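Local atomic coordinates of ribonucleoside triphosphate reductase (Lactobacillus leichmannii, PDB entry 1L1L), a protein that reduces ribonucleoside triphosphates to deoxyribonucleotides with the help of the B12 cofactor adenosylcobalamin, acting as an allosterically regulated monomer. Residues A9-I12 and D13-A17; T30-R33 and T34-W38; S97-N100 and L101-G105; E710-F713 and S714-N717. All coordinates share one frame; numbering follows the deposited sequence.

Contact 1: residues A9-I12 and D13-A17; sequences AEFI and DRVKA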
loop_
_atom_site.group_PDB
_atom_site.type_symbol
_atom_site.label_atom_id
_atom_site.label_comp_id
_atom_site.label_asym_id
_atom_site.label_seq_id
_atom_site.Cartn_x
_atom_site.Cartn_y
_atom_site.Cartn_z
ATOM N N ALA A 9 9.331 31.846 2.207
ATOM C CA ALA A 9 8.023 32.229 2.725
ATOM C C ALA A 9 7.329 33.121 1.707
ATOM O O ALA A 9 6.111 33.050 1.518
ATOM C CB ALA A 9 8.180 32.968 4.044
ATOM N N GLU A 10 8.120 33.960 1.047
ATOM C CA GLU A 10 7.599 34.877 0.043
ATOM C C GLU A 10 6.910 34.114 -1.075
ATOM O O GLU A 10 5.854 34.518 -1.558
ATOM C CB GLU A 10 8.736 35.729 -0.531
ATOM C CG GLU A 10 8.269 36.816 -1.483
ATOM C CD GLU A 10 9.406 37.708 -1.960
ATOM O OE1 GLU A 10 10.072 38.339 -1.108
ATOM O OE2 GLU A 10 9.630 37.779 -3.188
ATOM N N PHE A 11 7.514 33.003 -1.485
ATOM C CA PHE A 11 6.941 32.187 -2.545
ATOM C C PHE A 11 5.665 31.483 -2.079
ATOM O O PHE A 11 4.660 31.446 -2.795
ATOM C CB PHE A 11 7.955 31.144 -3.021
ATOM C CG PHE A 11 7.369 30.131 -3.957
ATOM C CD1 PHE A 11 6.955 30.501 -5.231
ATOM C CD2 PHE A 11 7.171 28.818 -3.541
ATOM C CE1 PHE A 11 6.347 29.584 -6.083
ATOM C CE2 PHE A 11 6.563 27.889 -4.384
ATOM C CZ PHE A 11 6.148 28.273 -5.659
ATOM N N ILE A 12 5.708 30.922 -0.877
ATOM C CA ILE A 12 4.552 30.216 -0.331
ATOM C C ILE A 12 3.333 31.132 -0.261
ATOM O O ILE A 12 2.274 30.808 -0.803
ATOM C CB ILE A 12 4.867 29.663 1.064
ATOM C CG1 ILE A 12 6.063 28.712 0.971
ATOM C CG2 ILE A 12 3.642 28.954 1.635
ATOM C CD1 ILE A 12 6.700 28.392 2.299
ATOM N N ASP A 13 3.491 32.280 0.396
ATOM C CA ASP A 13 2.405 33.250 0.515
ATOM C C ASP A 13 1.815 33.607 -0.844
ATOM O O ASP A 13 0.616 33.853 -0.960
ATOM C CB ASP A 13 2.889 34.532 1.194
ATOM C CG ASP A 13 3.232 34.329 2.650
ATOM O OD1 ASP A 13 2.443 33.666 3.361
ATOM O OD2 ASP A 13 4.282 34.842 3.090
ATOM N N ARG A 14 2.660 33.638 -1.870
ATOM C CA ARG A 14 2.215 33.972 -3.220
ATOM C C ARG A 14 1.336 32.852 -3.780
ATOM O O ARG A 14 0.304 33.103 -4.408
ATOM C CB ARG A 14 3.433 34.195 -4.129
ATOM C CG ARG A 14 3.360 35.456 -4.992
ATOM C CD ARG A 14 4.724 36.148 -5.061
ATOM N NE ARG A 14 5.743 35.322 -5.707
ATOM C CZ ARG A 14 6.968 35.125 -5.224
ATOM N NH1 ARG A 14 7.336 35.697 -4.083
ATOM N NH2 ARG A 14 7.824 34.348 -5.876
ATOM N N VAL A 15 1.755 31.610 -3.560
ATOM C CA VAL A 15 0.989 30.466 -4.036
ATOM C C VAL A 15 -0.352 30.426 -3.321
ATOM O O VAL A 15 -1.399 30.241 -3.948
ATOM C CB VAL A 15 1.746 29.152 -3.773
ATOM C CG1 VAL A 15 0.851 27.958 -4.082
ATOM C CG2 VAL A 15 2.991 29.101 -4.633
ATOM N N LYS A 16 -0.310 30.614 -2.007
ATOM C CA LYS A 16 -1.513 30.610 -1.177
ATOM C C LYS A 16 -2.477 31.717 -1.604
ATOM O O LYS A 16 -3.697 31.593 -1.461
ATOM C CB LYS A 16 -1.139 30.803 0.296
ATOM C CG LYS A 16 -0.286 29.688 0.879
ATOM C CD LYS A 16 0.246 30.027 2.270
ATOM C CE LYS A 16 -0.874 30.262 3.274
ATOM N NZ LYS A 16 -0.337 30.639 4.617
ATOM N N ALA A 17 -1.926 32.797 -2.146
ATOM C CA ALA A 17 -2.744 33.922 -2.570
ATOM C C ALA A 17 -3.454 33.671 -3.890
ATOM O O ALA A 17 -4.562 34.159 -4.100
ATOM C CB ALA A 17 -1.881 35.184 -2.672
HETATM O O HOH W 1 4.503 31.330 4.105
#
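F11 and V15, one helical turn apart, make the tight side of this contact. The V15 methyl CG2 sits over one face of the F11 ring, offset toward its rim, as a CH-pi contact 3.8 Å from the ring centroid; F11 CZ comes closest, 3.4 Å from V15 CG2. With CG trans to the backbone nitrogen (chi1 171°), the F11 ring stands out from the helix and turns one face to V15 CG2. Beside this pair, the I12 and K16 side chains lie side by side, I12 CG2 3.6 Å from K16 CD, the lysine lending its aliphatic stem to the apolar strip while its ammonium keeps a weak, long ion pair with D49. Phenylalanine, isoleucine and valine suit this side, because helix 72-90 covers it through E83, Y86 and Y90.

The other side is polar and loose. E10 OE2 and R14 NH1 form a salt bridge of 3.2 Å, with carboxylate and guanidinium planes 64° apart, so the charges meet without a flat two-pronged pairing. R14 NH2 also lies at the F11 ring edge, in its plane. A water donates weakly to A9 O and D13 OD1.

Backbone bonds run D13 N to A9 O, V15 N to F11 O and K16 N to I12 O, while R14 N to E10 O is weak. This is an amphipathic alpha-helix with an i to i+4 glutamate-arginine bridge on its exposed flank.

Contact 2: residues T30-R33 and T34-W38; sequences TYKR and TYARW
Y31 and T34-A36 meet where helix 27-32 runs out, and hydrogen bonds gather on two carbonyls. Three backbone amides converge on Y31 O: Y35 N at 2.9 Å, T34 N at 3.2 Å and A36 N at 3.3 Å. They approach differently. Y35 N is tilted 17° from the carbonyl plane, whereas T34 N stands well above that plane and does not use a lone pair. A second grip comes from a side chain: T34 OG1 donates to T30 O over 2.6 Å. A chi1 of -43° puts this hydroxyl beside the threonine's own nitrogen and turned back toward the last helical turn, where a short, branched polar residue can serve a carbonyl near the helix end.

One water joins the two segments, donating to K32 O at 3.0 Å and to A36 O at 2.7 Å.

The apolar contacts centre on the Y31 ring. A36 CB approaches it obliquely, 3.6 Å from Y31 CZ, and Y35 CB lies 3.9 Å from Y31 CD1. Alanine suits this buried place because its single methyl fits close to the phenol. T34 CG2 lies over one face of the Y35 ring.

Y31 OH bonds to T51 OG1 and its ring meets W48 edge-to-face. R33 NH1 hydrogen-bonds to R576 O and its guanidinium makes a cation-pi contact with F577, while K32 NZ hydrogen-bonds to S45 OG and E46 O. Helix 551-557 packs on Y31 and Y35, helix 98-103 meets Y35 and R37, and the chain then runs on into strand 38-39.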
loop_
_atom_site.group_PDB
_atom_site.type_symbol
_atom_site.label_atom_id
_atom_site.label_comp_id
_atom_site.label_asym_id
_atom_site.label_seq_id
_atom_site.Cartn_x
_atom_site.Cartn_y
_atom_site.Cartn_z
ATOM N N THR A 30 -9.852 14.978 6.269
ATOM C CA THR A 30 -9.005 13.806 6.079
ATOM C C THR A 30 -7.540 14.183 6.226
ATOM O O THR A 30 -6.764 13.468 6.847
ATOM C CB THR A 30 -9.222 13.171 4.688
ATOM O OG1 THR A 30 -10.561 12.672 4.603
ATOM C CG2 THR A 30 -8.241 12.015 4.464
ATOM N N TYR A 31 -7.161 15.327 5.665
ATOM C CA TYR A 31 -5.783 15.764 5.771
ATOM C C TYR A 31 -5.372 16.000 7.227
ATOM O O TYR A 31 -4.321 15.531 7.666
ATOM C CB TYR A 31 -5.568 17.054 4.963
ATOM C CG TYR A 31 -4.403 17.856 5.480
ATOM C CD1 TYR A 31 -3.096 17.358 5.416
ATOM C CD2 TYR A 31 -4.608 19.088 6.115
ATOM C CE1 TYR A 31 -2.019 18.071 5.976
ATOM C CE2 TYR A 31 -3.544 19.796 6.678
ATOM C CZ TYR A 31 -2.261 19.287 6.605
ATOM O OH TYR A 31 -1.224 19.996 7.171
ATOM N N LYS A 32 -6.205 16.725 7.966
ATOM C CA LYS A 32 -5.926 17.056 9.356
ATOM C C LYS A 32 -5.730 15.884 10.297
ATOM O O LYS A 32 -4.911 15.940 11.208
ATOM C CB LYS A 32 -7.040 17.943 9.917
ATOM C CG LYS A 32 -7.058 19.321 9.314
ATOM C CD LYS A 32 -5.761 20.074 9.621
ATOM C CE LYS A 32 -5.670 20.466 11.084
ATOM N NZ LYS A 32 -4.487 21.324 11.331
ATOM N N ARG A 33 -6.491 14.821 10.089
ATOM C CA ARG A 33 -6.368 13.676 10.964
ATOM C C ARG A 33 -5.502 12.570 10.373
ATOM O O ARG A 33 -5.411 11.494 10.957
ATOM C CB ARG A 33 -7.763 13.141 11.294
ATOM C CG ARG A 33 -8.514 12.630 10.082
ATOM C CD ARG A 33 -9.951 12.247 10.427
ATOM N NE ARG A 33 -10.017 11.339 11.574
ATOM C CZ ARG A 33 -11.035 10.518 11.815
ATOM N NH1 ARG A 33 -12.073 10.487 10.987
ATOM N NH2 ARG A 33 -11.014 9.730 12.883
ATOM N N THR A 34 -4.846 12.831 9.242
ATOM C CA THR A 34 -4.021 11.811 8.600
ATOM C C THR A 34 -2.596 12.195 8.215
ATOM O O THR A 34 -1.665 11.405 8.394
ATOM C CB THR A 34 -4.677 11.291 7.307
ATOM O OG1 THR A 34 -6.075 11.082 7.526
ATOM C CG2 THR A 34 -4.022 9.972 6.871
ATOM N N TYR A 35 -2.417 13.393 7.666
ATOM C CA TYR A 35 -1.084 13.804 7.227
ATOM C C TYR A 35 -0.472 15.013 7.922
ATOM O O TYR A 35 0.704 15.314 7.706
ATOM C CB TYR A 35 -1.100 14.054 5.719
ATOM C CG TYR A 35 -1.657 12.900 4.933
ATOM C CD1 TYR A 35 -2.818 13.054 4.179
ATOM C CD2 TYR A 35 -1.050 11.638 4.975
ATOM C CE1 TYR A 35 -3.372 11.986 3.487
ATOM C CE2 TYR A 35 -1.598 10.558 4.283
ATOM C CZ TYR A 35 -2.761 10.744 3.542
ATOM O OH TYR A 35 -3.326 9.699 2.845
ATOM N N ALA A 36 -1.251 15.698 8.753
ATOM C CA ALA A 36 -0.746 16.868 9.464
ATOM C C ALA A 36 0.054 16.433 10.691
ATOM O O ALA A 36 -0.512 15.924 11.665
ATOM C CB ALA A 36 -1.908 17.776 9.882
ATOM N N ARG A 37 1.371 16.620 10.646
ATOM C CA ARG A 37 2.211 16.232 11.777
ATOM C C ARG A 37 2.080 17.232 12.919
ATOM O O ARG A 37 1.722 18.395 12.700
ATOM C CB ARG A 37 3.679 16.135 11.349
ATOM C CG ARG A 37 3.955 15.090 10.279
ATOM C CD ARG A 37 5.441 15.020 9.942
ATOM N NE ARG A 37 6.251 14.492 11.039
ATOM C CZ ARG A 37 6.257 13.217 11.434
ATOM N NH1 ARG A 37 5.492 12.312 10.827
ATOM N NH2 ARG A 37 7.035 12.842 12.441
ATOM N N TRP A 38 2.361 16.777 14.136
ATOM C CA TRP A 38 2.294 17.644 15.307
ATOM C C TRP A 38 3.576 18.466 15.414
ATOM O O TRP A 38 4.677 17.952 15.202
ATOM C CB TRP A 38 2.094 16.813 16.579
ATOM C CG TRP A 38 2.092 17.638 17.840
ATOM C CD1 TRP A 38 3.127 17.797 18.721
ATOM C CD2 TRP A 38 1.017 18.445 18.338
ATOM N NE1 TRP A 38 2.762 18.650 19.735
ATOM C CE2 TRP A 38 1.473 19.063 19.525
ATOM C CE3 TRP A 38 -0.287 18.708 17.896
ATOM C CZ2 TRP A 38 0.670 19.928 20.274
ATOM C CZ3 TRP A 38 -1.084 19.569 18.642
ATOM C CH2 TRP A 38 -0.600 20.166 19.818
HETATM O O HOH W 2 -2.568 14.171 11.628
#

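Contact 3: residues S97-N100 and L101-G105; sequences SGRN and LWISG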
loop_
_atom_site.group_PDB
_atom_site.type_symbol
_atom_site.label_atom_id
_atom_site.label_comp_id
_atom_site.label_asym_id
_atom_site.label_seq_id
_atom_site.Cartn_x
_atom_site.Cartn_y
_atom_site.Cartn_z
ATOM N N SER A 97 2.541 9.649 -2.530
ATOM C CA SER A 97 1.797 8.680 -1.730
ATOM C C SER A 97 1.480 9.214 -0.336
ATOM O O SER A 97 2.130 10.140 0.156
ATOM C CB SER A 97 2.603 7.386 -1.598
ATOM O OG SER A 97 3.748 7.586 -0.789
ATOM N N GLY A 98 0.482 8.614 0.310
ATOM C CA GLY A 98 0.132 9.037 1.653
ATOM C C GLY A 98 1.343 8.975 2.575
ATOM O O GLY A 98 1.513 9.835 3.443
ATOM N N ARG A 99 2.185 7.958 2.398
ATOM C CA ARG A 99 3.381 7.821 3.229
ATOM C C ARG A 99 4.281 9.031 3.058
ATOM O O ARG A 99 4.804 9.561 4.039
ATOM C CB ARG A 99 4.164 6.547 2.864
ATOM C CG ARG A 99 5.632 6.526 3.342
ATOM C CD ARG A 99 5.776 6.739 4.847
ATOM N NE ARG A 99 5.232 5.637 5.640
ATOM C CZ ARG A 99 5.852 4.478 5.843
ATOM N NH1 ARG A 99 7.051 4.257 5.314
ATOM N NH2 ARG A 99 5.266 3.533 6.570
ATOM N N ASN A 100 4.466 9.454 1.812
ATOM C CA ASN A 100 5.296 10.618 1.524
ATOM C C ASN A 100 4.705 11.861 2.205
ATOM O O ASN A 100 5.437 12.644 2.813
ATOM C CB ASN A 100 5.389 10.846 0.008
ATOM C CG ASN A 100 6.409 9.935 -0.670
ATOM O OD1 ASN A 100 7.511 10.368 -1.023
ATOM N ND2 ASN A 100 6.047 8.670 -0.854
ATOM N N LEU A 101 3.389 12.047 2.116
ATOM C CA LEU A 101 2.778 13.216 2.743
ATOM C C LEU A 101 3.015 13.232 4.242
ATOM O O LEU A 101 3.137 14.297 4.860
ATOM C CB LEU A 101 1.268 13.290 2.469
ATOM C CG LEU A 101 0.792 13.514 1.034
ATOM C CD1 LEU A 101 -0.721 13.533 0.979
ATOM C CD2 LEU A 101 1.361 14.847 0.507
ATOM N N TRP A 102 3.104 12.048 4.832
ATOM C CA TRP A 102 3.305 11.951 6.267
ATOM C C TRP A 102 4.748 12.012 6.745
ATOM O O TRP A 102 5.006 12.511 7.838
ATOM C CB TRP A 102 2.651 10.652 6.788
ATOM C CG TRP A 102 2.880 10.384 8.252
ATOM C CD1 TRP A 102 3.713 9.442 8.795
ATOM C CD2 TRP A 102 2.269 11.064 9.356
ATOM N NE1 TRP A 102 3.654 9.494 10.170
ATOM C CE2 TRP A 102 2.778 10.481 10.540
ATOM C CE3 TRP A 102 1.343 12.114 9.462
ATOM C CZ2 TRP A 102 2.390 10.912 11.817
ATOM C CZ3 TRP A 102 0.957 12.543 10.736
ATOM C CH2 TRP A 102 1.483 11.940 11.894
ATOM N N ILE A 103 5.691 11.537 5.934
ATOM C CA ILE A 103 7.081 11.488 6.379
ATOM C C ILE A 103 8.135 12.217 5.531
ATOM O O ILE A 103 9.273 12.379 5.961
ATOM C CB ILE A 103 7.519 10.003 6.549
ATOM C CG1 ILE A 103 8.463 9.866 7.742
ATOM C CG2 ILE A 103 8.178 9.490 5.275
ATOM C CD1 ILE A 103 7.766 9.997 9.077
ATOM N N SER A 104 7.764 12.649 4.333
ATOM C CA SER A 104 8.702 13.337 3.454
ATOM C C SER A 104 9.177 14.646 4.092
ATOM O O SER A 104 8.361 15.486 4.481
ATOM C CB SER A 104 8.028 13.617 2.103
ATOM O OG SER A 104 8.942 14.126 1.148
ATOM N N GLY A 105 10.496 14.797 4.213
ATOM C CA GLY A 105 11.068 16.010 4.779
ATOM C C GLY A 105 11.113 16.070 6.294
ATOM O O GLY A 105 11.373 17.131 6.862
#
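The short helix 98-103 follows strand 94-96 and opens with a serine N-cap, whose backbone carbonyl takes the first bond across this contact: L101 N to S97 O, 3.0 Å. The cap itself is the S97 hydroxyl, with OG accepting from N100 N at 3.3 Å. The side-chain amide of N100 bonds to it as well, with the acceptor near the amide plane; the modelled distance from N100 ND2 to S97 OG, 2.5 Å, is unusually short, and its exact value is doubtful. Serine suits the cap because its oxygen is one bond from CB and can turn back to the amides of the first turn.

Along the next turn W102 N donates to G98 O at 3.1 Å and weakly to R99 O, while I103 N bonds to R99 O at 2.9 Å. Here side chains also touch: R99 CD lies 3.7 Å from I103 CG2, the two side chains running side by side. R99 bends at chi2 (56°) and chi3 (67°), bringing its methylenes along the isoleucine while its guanidinium hydrogen-bonds to the carbonyls of K159 and S115. Arginine can thus serve both an apolar neighbour and carbonyls of other parts of the chain.

L101, buried, packs on T95, P96, Y35 and helix 551-557, a place that suits a branched apolar side chain. Past I103 the backbone leaves helical angles at S104, whose OG bonds to V55 O. The whole is a short helix with a serine N-cap that gives up its helical angles at S104.

Contact 4: residues E710-F713 and S714-N717; sequences EEVF and SQLN
A chi1 of 174° directs V712 CG1 toward L716, one turn further on. The two side chains lie alongside each other, with V712 CG1 4.1 Å from L716 CD1, a loose apolar contact. Q715 bends at chi2 (-90°), which folds its amide back beside V712: Q715 OE1 comes 4.0 Å from V712 CG1, while NE2 bonds to D719 OD2. The side chains of F713 and N717 also lie side by side, pointing the same way.

Four backbone bonds carry the helix through this turn. L716 N to V712 O and N717 N to F713 O are both 2.9 Å, Q715 N to E711 O is 3.0 Å, and S714 N to E710 O is the longest at 3.3 Å.

Residue types follow the surroundings. The buried F713 ring meets L583 and A586 of helix 583-589, with V712 and L716 resting on the same helix through A589 and A586. E711, S714 and Q715 occupy the exposed side, where polar groups can face water.

The chemistry therefore divides the work: backbone bonds set the spacing of the turn, and side chains within it touch only lightly. The apolar ones also pack on helix 583-589, consistent with a helix whose apolar face, centred on the buried F713, lies against that neighbour.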
loop_
_atom_site.group_PDB
_atom_site.type_symbol
_atom_site.label_atom_id
_atom_site.label_comp_id
_atom_site.label_asym_id
_atom_site.label_seq_id
_atom_site.Cartn_x
_atom_site.Cartn_y
_atom_site.Cartn_z
ATOM N N GLU A 710 -12.336 24.550 7.953
ATOM C CA GLU A 710 -10.924 24.895 8.099
ATOM C C GLU A 710 -10.744 26.197 8.881
ATOM O O GLU A 710 -9.933 26.265 9.795
ATOM C CB GLU A 710 -10.244 25.035 6.732
ATOM C CG GLU A 710 -8.763 25.404 6.863
ATOM C CD GLU A 710 -8.007 25.443 5.536
ATOM O OE1 GLU A 710 -6.791 25.719 5.581
ATOM O OE2 GLU A 710 -8.607 25.201 4.465
ATOM N N GLU A 711 -11.509 27.222 8.513
ATOM C CA GLU A 711 -11.438 28.529 9.172
ATOM C C GLU A 711 -11.983 28.504 10.593
ATOM O O GLU A 711 -11.416 29.107 11.500
ATOM C CB GLU A 711 -12.217 29.567 8.361
ATOM C CG GLU A 711 -11.553 29.966 7.056
ATOM C CD GLU A 711 -12.441 30.852 6.197
ATOM O OE1 GLU A 711 -13.090 31.771 6.748
ATOM O OE2 GLU A 711 -12.482 30.640 4.965
ATOM N N VAL A 712 -13.099 27.814 10.785
ATOM C CA VAL A 712 -13.688 27.740 12.107
ATOM C C VAL A 712 -12.752 27.014 13.059
ATOM O O VAL A 712 -12.619 27.397 14.221
ATOM C CB VAL A 712 -15.057 27.024 12.047
ATOM C CG1 VAL A 712 -15.602 26.809 13.449
ATOM C CG2 VAL A 712 -16.032 27.857 11.214
ATOM N N PHE A 713 -12.100 25.956 12.573
ATOM C CA PHE A 713 -11.187 25.192 13.416
ATOM C C PHE A 713 -10.033 26.053 13.892
ATOM O O PHE A 713 -9.647 26.009 15.055
ATOM C CB PHE A 713 -10.618 23.987 12.661
ATOM C CG PHE A 713 -9.707 23.137 13.495
ATOM C CD1 PHE A 713 -10.223 22.321 14.501
ATOM C CD2 PHE A 713 -8.331 23.181 13.306
ATOM C CE1 PHE A 713 -9.385 21.566 15.307
ATOM C CE2 PHE A 713 -7.480 22.428 14.110
ATOM C CZ PHE A 713 -8.008 21.618 15.114
ATOM N N SER A 714 -9.475 26.828 12.972
ATOM C CA SER A 714 -8.347 27.688 13.298
ATOM C C SER A 714 -8.779 28.755 14.303
ATOM O O SER A 714 -8.056 29.053 15.256
ATOM C CB SER A 714 -7.803 28.324 12.015
ATOM O OG SER A 714 -6.730 29.210 12.290
ATOM N N GLN A 715 -9.967 29.315 14.097
ATOM C CA GLN A 715 -10.490 30.339 15.001
ATOM C C GLN A 715 -10.675 29.783 16.415
ATOM O O GLN A 715 -10.234 30.394 17.391
ATOM C CB GLN A 715 -11.822 30.885 14.459
ATOM C CG GLN A 715 -12.683 31.641 15.472
ATOM C CD GLN A 715 -13.660 30.737 16.217
ATOM O OE1 GLN A 715 -14.419 29.978 15.598
ATOM N NE2 GLN A 715 -13.655 30.819 17.548
ATOM N N LEU A 716 -11.323 28.626 16.522
ATOM C CA LEU A 716 -11.546 28.006 17.822
ATOM C C LEU A 716 -10.214 27.666 18.472
ATOM O O LEU A 716 -9.983 27.970 19.642
ATOM C CB LEU A 716 -12.370 26.720 17.676
ATOM C CG LEU A 716 -13.894 26.826 17.599
ATOM C CD1 LEU A 716 -14.494 25.501 17.151
ATOM C CD2 LEU A 716 -14.435 27.233 18.959
ATOM N N ASN A 717 -9.345 27.027 17.701
ATOM C CA ASN A 717 -8.040 26.624 18.196
ATOM C C ASN A 717 -7.349 27.818 18.856
ATOM O O ASN A 717 -6.708 27.684 19.901
ATOM C CB ASN A 717 -7.194 26.101 17.040
ATOM C CG ASN A 717 -6.302 24.952 17.449
ATOM O OD1 ASN A 717 -5.442 24.517 16.678
ATOM N ND2 ASN A 717 -6.504 24.445 18.660
#

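How the contacts relate
Contacts 1, 3 and 4 lie along helices, while contact 2 is where helix 27-32 gives way to a loop. Contacts 1, 2 and 3 all belong to the ribonucleotide reductase alpha domain, yet contact 1 stands apart, its centre about 21 Å from that of contact 2 and about 22 Å from that of contact 3. Contacts 2 and 3 are joined directly, centres about 11 Å apart: R37 NH1 probably bonds to W102 O at 3.0 Å, and Y35 CE2 packs on G98 O. Contact 4, near the modelled C-terminus, reaches contact 2 where K32 CE lies 4.0 Å from F713 CE2. Contact 2 thus bridges 97-105 and 710-717, whose nearest atoms stay about 13 Å apart.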